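PDB 6DGM: phosphoglycerol transferase GacH from Streptococcus pyogenes MGAS5005, which probably transfers glycerol phosphate onto streptococcal rhamnose polysaccharide, this chain being the manganese-binding catalytic domain of a membrane protein. Local coordinates for residues A[60-65]-A[218-223]. Sequence-based numbering, arbitrary orientation.
Sequences VSHDVL and EEIVAE
V60 and A222 form an antiparallel non-hydrogen-bonded pair at the end of a two-stranded sheet, 58-60 with 222-224, a small antiparallel pairing of two strands far apart in sequence, within the sulfatase-type (alkaline phosphatase clan) domain, away from the metal and glycerol phosphate sites. Their side chains share one face of the sheet, where the CG2 of V60 meets the CB of A222 at 4.1 Å. Just past this pair, S61 closes a two-bond clasp on V221: its N donates to V221 O with the donor nearly in line with the C=O bond (2.9 Å), and its OG takes the N-H of V221 almost straight (2.8 Å, 172°). With chi1 at 54°, OG lies between the backbone N and carbonyl carbon of S61, bringing it up to V221 N; the CB of S61 and the CG2 of V221 pack together at 3.7 Å. The same OG is hydrogen-bonded to H62 ND1, which it meets at the ring edge and in plane, a bond that would restrain the turn of the imidazole. The ring lies obliquely against E219 and I220, its CE1 3.2 Å from E219 O and 4.0 Å from E219 CB. On the buried side the bump is V64: its CG1 fits the notch between the two methyl ends of I220, CG2 and CD1, and the two side chains cross obliquely. Helix 229-257 backs this seam; S243 touches I220, L235 touches A222, R240 NE binds I220 O and T236 OG1 takes the A222 N-H. V64 sits within an Asx turn (D63 to L65) that leads into helix 66-74; in it L65 N donates to D63 OD1, 3.0 Å away, approaching from above the carboxylate plane.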
loop_
_atom_site.group_PDB
_atom_site.type_symbol
_atom_site.label_atom_id
_atom_site.label_comp_id
_atom_site.label_asym_id
_atom_site.label_seq_id
_atom_site.Cartn_x
_atom_site.Cartn_y
_atom_site.Cartn_z
ATOM N N VAL A 60 -14.905 22.259 0.144
ATOM C CA VAL A 60 -15.253 21.709 1.451
ATOM C C VAL A 60 -15.181 22.847 2.455
ATOM O O VAL A 60 -14.271 23.681 2.386
ATOM C CB VAL A 60 -14.316 20.556 1.867
ATOM C CG1 VAL A 60 -14.848 19.863 3.114
ATOM C CG2 VAL A 60 -14.162 19.561 0.742
ATOM N N SER A 61 -16.153 22.901 3.370
ATOM C CA SER A 61 -16.236 24.019 4.304
ATOM C C SER A 61 -15.076 24.033 5.292
ATOM O O SER A 61 -14.731 25.094 5.826
ATOM C CB SER A 61 -17.553 23.944 5.085
ATOM O OG SER A 61 -17.677 22.664 5.698
ATOM N N HIS A 62 -14.489 22.869 5.567
ATOM C CA HIS A 62 -13.396 22.748 6.510
ATOM C C HIS A 62 -12.386 21.757 5.959
ATOM O O HIS A 62 -12.719 20.878 5.166
ATOM C CB HIS A 62 -13.871 22.199 7.865
ATOM C CG HIS A 62 -14.855 23.077 8.565
ATOM N ND1 HIS A 62 -16.153 23.235 8.132
ATOM C CD2 HIS A 62 -14.730 23.846 9.672
ATOM C CE1 HIS A 62 -16.784 24.070 8.940
ATOM N NE2 HIS A 62 -15.942 24.455 9.880
ATOM N N ASP A 63 -11.144 21.901 6.398
ATOM C CA ASP A 63 -10.135 20.890 6.124
ATOM C C ASP A 63 -10.496 19.644 6.917
ATOM O O ASP A 63 -10.673 19.713 8.140
ATOM C CB ASP A 63 -8.779 21.430 6.564
ATOM C CG ASP A 63 -7.630 20.545 6.159
ATOM O OD1 ASP A 63 -7.849 19.424 5.649
ATOM O OD2 ASP A 63 -6.482 20.984 6.345
ATOM N N VAL A 64 -10.637 18.507 6.229
ATOM C CA VAL A 64 -11.026 17.266 6.896
ATOM C C VAL A 64 -9.861 16.309 7.069
ATOM O O VAL A 64 -10.037 15.233 7.650
ATOM C CB VAL A 64 -12.224 16.573 6.206
ATOM C CG1 VAL A 64 -13.449 17.492 6.280
ATOM C CG2 VAL A 64 -11.897 16.186 4.769
ATOM N N LEU A 65 -8.678 16.666 6.580
ATOM C CA LEU A 65 -7.481 15.871 6.819
ATOM C C LEU A 65 -6.377 16.724 7.437
ATOM O O LEU A 65 -5.213 16.600 7.040
ATOM C CB LEU A 65 -6.998 15.244 5.510
ATOM C CG LEU A 65 -7.924 14.195 4.892
ATOM C CD1 LEU A 65 -7.280 13.642 3.622
ATOM C CD2 LEU A 65 -8.224 13.056 5.840
ATOM N N GLU A 218 -22.023 18.326 11.593
ATOM C CA GLU A 218 -22.917 18.970 10.639
ATOM C C GLU A 218 -22.289 20.204 10.017
ATOM O O GLU A 218 -22.681 20.592 8.909
ATOM C CB GLU A 218 -24.248 19.329 11.299
ATOM C CG GLU A 218 -24.153 20.331 12.403
ATOM C CD GLU A 218 -25.519 20.564 13.041
ATOM O OE1 GLU A 218 -25.569 20.938 14.232
ATOM O OE2 GLU A 218 -26.530 20.347 12.338
ATOM N N GLU A 219 -21.316 20.816 10.693
ATOM C CA GLU A 219 -20.653 21.987 10.137
ATOM C C GLU A 219 -19.799 21.640 8.919
ATOM O O GLU A 219 -19.454 22.540 8.142
ATOM C CB GLU A 219 -19.794 22.674 11.200
ATOM C CG GLU A 219 -18.722 21.801 11.835
ATOM C CD GLU A 219 -19.197 21.061 13.095
ATOM O OE1 GLU A 219 -20.412 20.780 13.226
ATOM O OE2 GLU A 219 -18.338 20.758 13.962
ATOM N N ILE A 220 -19.455 20.374 8.732
ATOM C CA ILE A 220 -18.706 19.969 7.544
ATOM C C ILE A 220 -19.692 19.765 6.408
ATOM O O ILE A 220 -20.553 18.879 6.469
ATOM C CB ILE A 220 -17.888 18.696 7.800
ATOM C CG1 ILE A 220 -16.789 18.963 8.820
ATOM C CG2 ILE A 220 -17.295 18.168 6.484
ATOM C CD1 ILE A 220 -16.073 17.726 9.228
ATOM N N VAL A 221 -19.582 20.595 5.378
ATOM C CA VAL A 221 -20.445 20.504 4.208
ATOM C C VAL A 221 -19.551 20.652 2.985
ATOM O O VAL A 221 -18.555 21.379 3.005
ATOM C CB VAL A 221 -21.571 21.557 4.198
ATOM C CG1 VAL A 221 -22.486 21.371 5.408
ATOM C CG2 VAL A 221 -21.010 22.938 4.163
ATOM N N ALA A 222 -19.906 19.947 1.921
ATOM C CA ALA A 222 -19.085 19.929 0.722
ATOM C C ALA A 222 -19.998 19.999 -0.488
ATOM O O ALA A 222 -21.152 19.554 -0.455
ATOM C CB ALA A 222 -18.195 18.687 0.660
ATOM N N GLU A 223 -19.487 20.604 -1.546
ATOM C CA GLU A 223 -20.230 20.660 -2.791
ATOM C C GLU A 223 -19.227 20.646 -3.929
ATOM O O GLU A 223 -18.050 20.968 -3.752
ATOM C CB GLU A 223 -21.122 21.896 -2.873
ATOM C CG GLU A 223 -20.374 23.203 -2.812
ATOM C CD GLU A 223 -21.304 24.395 -2.818
ATOM O OE1 GLU A 223 -22.469 24.240 -2.396
ATOM O OE2 GLU A 223 -20.868 25.484 -3.250
#